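Local coordinates for TRAP solute Binding Protein (Uncultured marine bacterium, PDB 5I7I) that binds aromatic acids such as 3-hydroxybenzoate and probably delivers them, as the solute-binding component, to a TRAP-type membrane transporter, at residues E115-A120 with D334-Y339; F105-M110 with M327-A332; A140-A145 with Q272-F277. All blocks are in the same frame, centred on the assembly; numbering follows the deposited sequence.

From the N terminus, the chain first reaches 105-110, in the loop between strand 87-91 and helix 114-126, then 115-120 on that helix and 140-145 at the end of strand 136-143. Helix 264-287 returns to the last of these through 272-277 and closes contact 3. The final helix, 325-339, comes back with 327-332 to close contact 2 and with 334-339 to close contact 1. Contacts 1 and 2 cross, their segments alternating, and meet where Ile-336 and Ala-120 touch Phe-105; contact 3 lies within the span of both. Asp-275 OD2 accepts a hydrogen bond from Glu-115 N, joining contacts 1 and 3.

Contact 1. Residues E115-A120 with D334-Y339; sequences EATSQA and DLISKY
The ring of Tyr-339 is covered on both faces: Gln-119 CB sits over the centre of one, 3.5 Å from the ring centroid in a CH-pi contact, and CD of Lys-338 lies toward the rim of the other. Ala-120 N and Ala-116 O approach the ring obliquely. This is a helix-helix packing of 115-120 against the C-terminal helix, axes 7.7 Å apart at closest and their directions 129° apart. Tyr-339 CG stands beside its backbone N, opposite the carbonyl carbon, bringing the ring under Gln-119 CB. Small residues permit the approach: Ala-120 CB lies 3.6 Å from Leu-335 CB and also touches Ile-336 CG1. Thr-117 and Ile-336 run side by side. The Gln-119 amide, turned 38° from the ring plane, is fixed by its NE2, which donates to Glu-115 O at 3.0 Å, nearly straight at 167° but from above the carbonyl plane. Outside the pair, Glu-123 OE1 takes both the hydroxyl of Tyr-339 and the ammonium of Lys-338. With an alanine for this tyrosine, Gln-119 CB would probably lose the ring beneath it, a gap would open between the helices and Glu-123 be left without its hydroxyl partner. Ala-116 CB rests 3.4 Å from Tyr-339 O.

Contact 2. Residues F105-M110 with M327-A332; sequences FELPFM and MLVKTA
Met-110 reaches Ala-332 by a folded chain: CG stands beside the backbone N (chi1 -76°), and further bends at chi2 and chi3, both near -70°, bring CE to 3.5 Å from Ala-332 CB. Phe-105 leans the same way, its CG opposite the carbonyl carbon, which carries the far end of the ring to the helix although its CB does not point there. The ring offers a face, not an edge. Ala-332 CB stands over it toward the rim, 3.9 Å from the centroid and 26° off the normal, a CH-pi contact, with CE1 its nearest ring atom at 3.5 Å. One methyl is thus touched from two directions roughly at right angles, by the end of a thioether chain and by an aromatic face. One turn earlier on the helix, Val-329 CG2 meets Leu-107 CD1 at 4.0 Å, the two side chains crossing at about a right angle. No hydrogen bond links the segments, and all five touching residues are buried. Each side keeps its own polar order: Met-110 N donates to Leu-107 O and closes a type II turn, while Met-327 O accepts Thr-331 N and Thr-331 OG1 from opposite faces of its plane, the hydroxyl bond measuring 2.8 Å. Beyond the pair, Phe-105 meets Tyr-124 edge-to-face and packs on Thr-117 and Ala-120 of helix 114-126, and Leu-107 and Val-329 both touch Trp-314. This is the loop between strand 87-91 and helix 114-126, packed through apolar side chains against the C-terminal helix of a family 7 extracellular solute-binding protein.

Contact 3. Residues A140-A145 with Q272-F277; sequences AVFCHA and QLWDGF
Trp-274 crosses from helix 264-287 to strand 136-143 and the residues just after it, and its atoms meet, in turn, Cys-143, His-144 and Phe-142. Its CB lies 3.8 Å from Cys-143 O. In the five-membered part of the indole, CD1 approaches His-144 CB at 3.7 Å, an oblique approach to the ring. The six-membered part reaches Phe-142: CZ3 is 3.3 Å from Phe-142 CE2, which stands over the indole face toward its rim, with CH2 and CE3 close behind. The ring planes are 50° apart, an oblique pair. Phe-277 CE2 covers the opposite face of the indole over its centre, so aromatic carbons hold the indole on both sides. Phe-142 CE2 is brought to the indole by a CG lodged between the backbone N and the carbonyl carbon (chi1 56°), the crowded position. Past the indole, a water bridges the two backbones, accepting from Ala-145 N at 3.0 Å and donating to Trp-274 O at 2.8 Å. Ala-145 CB also touches Asp-275 OD1, which accepts from the backbone N of Ala-114. The imidazole of His-144 turns away from the helix; ND1 donates to Ala-145 O at 2.7 Å, almost straight at 174° and in the ring plane, which fixes the rotation of this ligand-pocket residue beside 3-hydroxybenzoate. Strand 136-143, at one border of the five-stranded sheet, pairs through Phe-142 with Phe-238 of strand 237-243, while Trp-274 also meets Phe-43 of helix 38-54 and Cys-143 packs on helix 114-126.

Contact 1. Residues E115-A120 with D334-Y339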
loop_
_atom_site.group_PDB
_atom_site.type_symbol
_atom_site.label_atom_id
_atom_site.label_comp_id
_atom_site.label_asym_id
_atom_site.label_seq_id
_atom_site.Cartn_x
_atom_site.Cartn_y
_atom_site.Cartn_z
ATOM N N GLU A 115 6.002 6.639 -7.567
ATOM C CA GLU A 115 6.223 8.081 -7.506
ATOM C C GLU A 115 5.025 8.842 -8.068
ATOM O O GLU A 115 4.543 9.801 -7.451
ATOM C CB GLU A 115 7.480 8.419 -8.296
ATOM C CG GLU A 115 7.737 9.907 -8.476
ATOM C CD GLU A 115 9.031 10.210 -9.232
ATOM O OE1 GLU A 115 9.719 9.278 -9.701
ATOM O OE2 GLU A 115 9.374 11.414 -9.338
ATOM N N ALA A 116 4.546 8.436 -9.252
ATOM C CA ALA A 116 3.425 9.143 -9.862
ATOM C C ALA A 116 2.139 8.860 -9.110
ATOM O O ALA A 116 1.337 9.773 -8.857
ATOM C CB ALA A 116 3.278 8.717 -11.327
ATOM N N THR A 117 1.919 7.598 -8.755
ATOM C CA THR A 117 0.647 7.205 -8.172
ATOM C C THR A 117 0.515 7.738 -6.754
ATOM O O THR A 117 -0.592 8.051 -6.309
ATOM C CB THR A 117 0.491 5.679 -8.251
ATOM O OG1 THR A 117 0.771 5.226 -9.588
ATOM C CG2 THR A 117 -0.937 5.280 -7.937
ATOM N N SER A 118 1.629 7.856 -6.034
ATOM C CA SER A 118 1.592 8.393 -4.678
ATOM C C SER A 118 1.249 9.879 -4.668
ATOM O O SER A 118 0.486 10.329 -3.807
ATOM C CB SER A 118 2.932 8.172 -3.991
ATOM O OG SER A 118 3.154 6.810 -3.734
ATOM N N GLN A 119 1.847 10.678 -5.564
ATOM C CA GLN A 119 1.462 12.080 -5.670
ATOM C C GLN A 119 -0.011 12.220 -6.038
ATOM O O GLN A 119 -0.715 13.089 -5.511
ATOM C CB GLN A 119 2.336 12.768 -6.707
ATOM C CG GLN A 119 3.747 12.933 -6.234
ATOM C CD GLN A 119 4.644 13.498 -7.291
ATOM O OE1 GLN A 119 4.865 14.709 -7.362
ATOM N NE2 GLN A 119 5.126 12.628 -8.170
ATOM N N ALA A 120 -0.477 11.378 -6.960
ATOM C CA ALA A 120 -1.887 11.371 -7.315
ATOM C C ALA A 120 -2.749 11.113 -6.083
ATOM O O ALA A 120 -3.723 11.826 -5.843
ATOM C CB ALA A 120 -2.133 10.321 -8.399
ATOM N N ASP A 334 -6.661 10.656 -14.110
ATOM C CA ASP A 334 -6.060 11.900 -14.574
ATOM C C ASP A 334 -4.908 12.326 -13.670
ATOM O O ASP A 334 -3.906 12.849 -14.154
ATOM C CB ASP A 334 -7.127 12.995 -14.639
ATOM C CG ASP A 334 -8.132 12.778 -15.753
ATOM O OD1 ASP A 334 -7.851 11.947 -16.651
ATOM O OD2 ASP A 334 -9.209 13.421 -15.740
ATOM N N LEU A 335 -5.038 12.148 -12.354
ATOM C CA LEU A 335 -3.957 12.557 -11.447
ATOM C C LEU A 335 -2.737 11.672 -11.622
ATOM O O LEU A 335 -1.601 12.156 -11.575
ATOM C CB LEU A 335 -4.429 12.547 -9.989
ATOM C CG LEU A 335 -5.408 13.652 -9.616
ATOM C CD1 LEU A 335 -5.980 13.368 -8.223
ATOM C CD2 LEU A 335 -4.787 15.032 -9.682
ATOM N N ILE A 336 -2.946 10.371 -11.839
ATOM C CA ILE A 336 -1.822 9.477 -12.089
ATOM C C ILE A 336 -1.062 9.924 -13.332
ATOM O O ILE A 336 0.169 10.010 -13.330
ATOM C CB ILE A 336 -2.306 8.022 -12.186
ATOM C CG1 ILE A 336 -2.808 7.559 -10.817
ATOM C CG2 ILE A 336 -1.214 7.091 -12.702
ATOM C CD1 ILE A 336 -3.589 6.280 -10.833
ATOM N N SER A 337 -1.782 10.238 -14.408
ATOM C CA SER A 337 -1.070 10.644 -15.617
ATOM C C SER A 337 -0.436 12.022 -15.455
ATOM O O SER A 337 0.656 12.261 -15.982
ATOM C CB SER A 337 -1.958 10.547 -16.858
ATOM O OG SER A 337 -3.010 11.495 -16.868
ATOM N N LYS A 338 -1.058 12.907 -14.678
ATOM C CA LYS A 338 -0.485 14.228 -14.437
ATOM C C LYS A 338 0.900 14.108 -13.826
ATOM O O LYS A 338 1.822 14.833 -14.210
ATOM C CB LYS A 338 -1.413 14.991 -13.495
ATOM C CG LYS A 338 -0.824 16.221 -12.825
ATOM C CD LYS A 338 -1.785 16.722 -11.725
ATOM C CE LYS A 338 -1.285 17.943 -11.061
ATOM N NZ LYS A 338 -2.400 18.607 -10.380
ATOM N N TYR A 339 1.063 13.185 -12.893
ATOM C CA TYR A 339 2.312 13.034 -12.173
ATOM C C TYR A 339 3.266 12.036 -12.813
ATOM O O TYR A 339 4.362 11.834 -12.295
ATOM C CB TYR A 339 2.025 12.665 -10.713
ATOM C CG TYR A 339 1.448 13.803 -9.915
ATOM C CD1 TYR A 339 2.228 14.901 -9.591
ATOM C CD2 TYR A 339 0.137 13.782 -9.472
ATOM C CE1 TYR A 339 1.724 15.942 -8.856
ATOM C CE2 TYR A 339 -0.383 14.817 -8.750
ATOM C CZ TYR A 339 0.414 15.899 -8.436
ATOM O OH TYR A 339 -0.097 16.956 -7.692
#

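Contact 2. Residues F105-M110 with M327-A332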
loop_
_atom_site.group_PDB
_atom_site.type_symbol
_atom_site.label_atom_id
_atom_site.label_comp_id
_atom_site.label_asym_id
_atom_site.label_seq_id
_atom_site.Cartn_x
_atom_site.Cartn_y
_atom_site.Cartn_z
ATOM N N PHE A 105 -8.063 3.777 -6.200
ATOM C CA PHE A 105 -6.671 3.593 -6.569
ATOM C C PHE A 105 -6.242 2.143 -6.529
ATOM O O PHE A 105 -5.155 1.825 -7.033
ATOM C CB PHE A 105 -5.775 4.451 -5.680
ATOM C CG PHE A 105 -5.650 5.861 -6.153
ATOM C CD1 PHE A 105 -6.616 6.812 -5.846
ATOM C CD2 PHE A 105 -4.583 6.238 -6.953
ATOM C CE1 PHE A 105 -6.494 8.121 -6.306
ATOM C CE2 PHE A 105 -4.470 7.543 -7.417
ATOM C CZ PHE A 105 -5.411 8.477 -7.088
ATOM N N GLU A 106 -7.076 1.264 -5.997
ATOM C CA GLU A 106 -6.803 -0.160 -5.937
ATOM C C GLU A 106 -7.333 -0.925 -7.140
ATOM O O GLU A 106 -7.146 -2.139 -7.209
ATOM C CB GLU A 106 -7.435 -0.755 -4.684
ATOM C CG GLU A 106 -6.874 -0.243 -3.398
ATOM C CD GLU A 106 -7.411 -1.005 -2.236
ATOM O OE1 GLU A 106 -8.497 -0.645 -1.727
ATOM O OE2 GLU A 106 -6.761 -2.009 -1.866
ATOM N N LEU A 107 -8.015 -0.265 -8.069
ATOM C CA LEU A 107 -8.672 -0.967 -9.151
ATOM C C LEU A 107 -7.658 -1.509 -10.153
ATOM O O LEU A 107 -6.511 -1.054 -10.211
ATOM C CB LEU A 107 -9.700 -0.058 -9.817
ATOM C CG LEU A 107 -10.868 0.328 -8.907
ATOM C CD1 LEU A 107 -11.770 1.338 -9.593
ATOM C CD2 LEU A 107 -11.682 -0.909 -8.524
ATOM N N PRO A 108 -8.052 -2.521 -10.926
ATOM C CA PRO A 108 -7.085 -3.223 -11.770
ATOM C C PRO A 108 -6.406 -2.270 -12.742
ATOM O O PRO A 108 -7.043 -1.439 -13.390
ATOM C CB PRO A 108 -7.950 -4.260 -12.493
ATOM C CG PRO A 108 -9.072 -4.557 -11.490
ATOM C CD PRO A 108 -9.364 -3.205 -10.917
ATOM N N PHE A 109 -5.096 -2.398 -12.840
ATOM C CA PHE A 109 -4.320 -1.691 -13.852
ATOM C C PHE A 109 -4.386 -0.179 -13.712
ATOM O O PHE A 109 -4.114 0.547 -14.673
ATOM C CB PHE A 109 -4.657 -2.197 -15.257
ATOM C CG PHE A 109 -4.331 -3.649 -15.420
ATOM C CD1 PHE A 109 -3.027 -4.059 -15.611
ATOM C CD2 PHE A 109 -5.305 -4.615 -15.279
ATOM C CE1 PHE A 109 -2.718 -5.384 -15.708
ATOM C CE2 PHE A 109 -4.991 -5.956 -15.375
ATOM C CZ PHE A 109 -3.696 -6.339 -15.585
ATOM N N MET A 110 -4.671 0.320 -12.496
ATOM C CA MET A 110 -4.584 1.746 -12.212
ATOM C C MET A 110 -3.164 2.293 -12.090
ATOM O O MET A 110 -2.921 3.426 -12.532
ATOM C CB MET A 110 -5.337 2.096 -10.934
ATOM C CG MET A 110 -6.806 2.118 -11.144
ATOM S SD MET A 110 -7.378 3.498 -12.171
ATOM C CE MET A 110 -7.160 4.833 -11.033
ATOM N N MET A 327 -16.765 9.838 -11.475
ATOM C CA MET A 327 -15.936 11.022 -11.336
ATOM C C MET A 327 -14.663 10.683 -10.578
ATOM O O MET A 327 -13.581 11.152 -10.939
ATOM C CB MET A 327 -16.740 12.119 -10.644
ATOM C CG MET A 327 -16.005 13.452 -10.450
ATOM S SD MET A 327 -14.995 13.455 -8.964
ATOM C CE MET A 327 -14.291 15.115 -9.068
ATOM N N LEU A 328 -14.764 9.840 -9.548
ATOM C CA LEU A 328 -13.574 9.501 -8.769
ATOM C C LEU A 328 -12.574 8.706 -9.595
ATOM O O LEU A 328 -11.363 8.950 -9.507
ATOM C CB LEU A 328 -13.956 8.740 -7.495
ATOM C CG LEU A 328 -14.783 9.561 -6.511
ATOM C CD1 LEU A 328 -15.220 8.676 -5.345
ATOM C CD2 LEU A 328 -14.026 10.770 -6.048
ATOM N N VAL A 329 -13.052 7.740 -10.388
ATOM C CA VAL A 329 -12.148 6.948 -11.220
ATOM C C VAL A 329 -11.454 7.836 -12.240
ATOM O O VAL A 329 -10.237 7.741 -12.438
ATOM C CB VAL A 329 -12.912 5.791 -11.878
ATOM C CG1 VAL A 329 -12.049 5.087 -12.929
ATOM C CG2 VAL A 329 -13.348 4.799 -10.818
ATOM N N LYS A 330 -12.207 8.727 -12.884
ATOM C CA LYS A 330 -11.606 9.666 -13.832
ATOM C C LYS A 330 -10.565 10.534 -13.147
ATOM O O LYS A 330 -9.470 10.745 -13.678
ATOM C CB LYS A 330 -12.677 10.551 -14.472
ATOM C CG LYS A 330 -12.078 11.718 -15.266
ATOM C CD LYS A 330 -13.099 12.527 -16.039
ATOM C CE LYS A 330 -12.490 13.867 -16.491
ATOM N NZ LYS A 330 -11.357 13.693 -17.436
ATOM N N THR A 331 -10.899 11.072 -11.971
ATOM C CA THR A 331 -9.966 11.929 -11.246
ATOM C C THR A 331 -8.687 11.169 -10.916
ATOM O O THR A 331 -7.573 11.662 -11.132
ATOM C CB THR A 331 -10.629 12.422 -9.958
ATOM O OG1 THR A 331 -11.809 13.165 -10.278
ATOM C CG2 THR A 331 -9.697 13.312 -9.155
ATOM N N ALA A 332 -8.836 9.955 -10.396
ATOM C CA ALA A 332 -7.666 9.148 -10.077
ATOM C C ALA A 332 -6.802 8.918 -11.315
ATOM O O ALA A 332 -5.585 9.099 -11.269
ATOM C CB ALA A 332 -8.086 7.823 -9.454
#

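Contact 3. Residues A140-A145 with Q272-F277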
loop_
_atom_site.group_PDB
_atom_site.type_symbol
_atom_site.label_atom_id
_atom_site.label_comp_id
_atom_site.label_asym_id
_atom_site.label_seq_id
_atom_site.Cartn_x
_atom_site.Cartn_y
_atom_site.Cartn_z
ATOM N N ALA A 140 1.074 11.647 5.053
ATOM C CA ALA A 140 1.072 11.399 3.617
ATOM C C ALA A 140 0.233 10.177 3.347
ATOM O O ALA A 140 0.137 9.279 4.186
ATOM C CB ALA A 140 2.483 11.158 3.080
ATOM N N VAL A 141 -0.372 10.156 2.167
ATOM C CA VAL A 141 -0.956 8.955 1.588
ATOM C C VAL A 141 -0.178 8.637 0.323
ATOM O O VAL A 141 0.117 9.536 -0.474
ATOM C CB VAL A 141 -2.444 9.168 1.276
ATOM C CG1 VAL A 141 -3.062 7.912 0.678
ATOM C CG2 VAL A 141 -3.197 9.563 2.537
ATOM N N PHE A 142 0.223 7.377 0.183
ATOM C CA PHE A 142 1.088 6.958 -0.910
ATOM C C PHE A 142 0.873 5.467 -1.133
ATOM O O PHE A 142 -0.057 4.877 -0.577
ATOM C CB PHE A 142 2.541 7.365 -0.651
ATOM C CG PHE A 142 3.146 6.866 0.634
ATOM C CD1 PHE A 142 3.056 7.616 1.801
ATOM C CD2 PHE A 142 3.857 5.678 0.667
ATOM C CE1 PHE A 142 3.676 7.194 2.955
ATOM C CE2 PHE A 142 4.480 5.257 1.823
ATOM C CZ PHE A 142 4.371 6.016 2.965
ATOM N N CYS A 143 1.700 4.843 -1.970
ATOM C CA CYS A 143 1.445 3.460 -2.334
ATOM C C CYS A 143 2.745 2.800 -2.743
ATOM O O CYS A 143 3.761 3.462 -2.953
ATOM C CB CYS A 143 0.402 3.369 -3.450
ATOM S SG CYS A 143 0.894 4.166 -4.987
ATOM N N HIS A 144 2.681 1.485 -2.910
ATOM C CA HIS A 144 3.824 0.717 -3.364
ATOM C C HIS A 144 3.883 0.682 -4.895
ATOM O O HIS A 144 2.919 0.990 -5.599
ATOM C CB HIS A 144 3.843 -0.687 -2.737
ATOM C CG HIS A 144 2.614 -1.535 -2.942
ATOM N ND1 HIS A 144 2.310 -2.149 -4.141
ATOM C CD2 HIS A 144 1.678 -1.968 -2.056
ATOM C CE1 HIS A 144 1.224 -2.894 -3.989
ATOM N NE2 HIS A 144 0.831 -2.818 -2.732
ATOM N N ALA A 145 5.046 0.334 -5.420
ATOM C CA ALA A 145 5.132 0.049 -6.845
ATOM C C ALA A 145 4.189 -1.103 -7.177
ATOM O O ALA A 145 3.846 -1.895 -6.308
ATOM C CB ALA A 145 6.565 -0.320 -7.202
ATOM N N GLN A 272 8.890 7.711 -4.603
ATOM C CA GLN A 272 10.224 7.482 -5.150
ATOM C C GLN A 272 10.950 6.400 -4.367
ATOM O O GLN A 272 11.578 5.507 -4.941
ATOM C CB GLN A 272 11.018 8.790 -5.130
ATOM C CG GLN A 272 10.464 9.820 -6.113
ATOM C CD GLN A 272 11.080 11.189 -5.941
ATOM O OE1 GLN A 272 11.497 11.561 -4.846
ATOM N NE2 GLN A 272 11.151 11.942 -7.022
ATOM N N LEU A 273 10.868 6.466 -3.047
ATOM C CA LEU A 273 11.495 5.437 -2.227
ATOM C C LEU A 273 10.917 4.069 -2.532
ATOM O O LEU A 273 11.660 3.093 -2.643
ATOM C CB LEU A 273 11.310 5.754 -0.754
ATOM C CG LEU A 273 12.210 6.842 -0.187
ATOM C CD1 LEU A 273 11.659 7.333 1.123
ATOM C CD2 LEU A 273 13.625 6.327 -0.019
ATOM N N TRP A 274 9.583 3.972 -2.627
ATOM C CA TRP A 274 8.970 2.662 -2.829
ATOM C C TRP A 274 9.299 2.091 -4.206
ATOM O O TRP A 274 9.456 0.872 -4.341
ATOM C CB TRP A 274 7.464 2.686 -2.543
ATOM C CG TRP A 274 7.174 2.034 -1.222
ATOM C CD1 TRP A 274 6.813 0.744 -1.027
ATOM C CD2 TRP A 274 7.289 2.627 0.078
ATOM N NE1 TRP A 274 6.680 0.488 0.313
ATOM C CE2 TRP A 274 6.960 1.629 1.015
ATOM C CE3 TRP A 274 7.636 3.902 0.543
ATOM C CZ2 TRP A 274 6.957 1.870 2.392
ATOM C CZ3 TRP A 274 7.617 4.140 1.910
ATOM C CH2 TRP A 274 7.286 3.131 2.814
ATOM N N ASP A 275 9.449 2.933 -5.231
ATOM C CA ASP A 275 9.945 2.432 -6.504
ATOM C C ASP A 275 11.344 1.857 -6.325
ATOM O O ASP A 275 11.662 0.773 -6.827
ATOM C CB ASP A 275 9.954 3.561 -7.536
ATOM C CG ASP A 275 8.564 3.918 -8.055
ATOM O OD1 ASP A 275 7.741 2.993 -8.212
ATOM O OD2 ASP A 275 8.320 5.110 -8.312
ATOM N N GLY A 276 12.204 2.582 -5.618
ATOM C CA GLY A 276 13.557 2.097 -5.416
ATOM C C GLY A 276 13.617 0.822 -4.602
ATOM O O GLY A 276 14.516 -0.013 -4.798
ATOM N N PHE A 277 12.710 0.666 -3.632
ATOM C CA PHE A 277 12.777 -0.505 -2.770
ATOM C C PHE A 277 12.558 -1.799 -3.547
ATOM O O PHE A 277 12.999 -2.870 -3.098
ATOM C CB PHE A 277 11.720 -0.453 -1.671
ATOM C CG PHE A 277 11.861 0.669 -0.658
ATOM C CD1 PHE A 277 13.077 1.232 -0.300
ATOM C CD2 PHE A 277 10.721 1.122 -0.024
ATOM C CE1 PHE A 277 13.128 2.235 0.656
ATOM C CE2 PHE A 277 10.773 2.114 0.910
ATOM C CZ PHE A 277 11.978 2.674 1.262
HETATM O O HOH W 1 7.298 -0.827 -3.870
#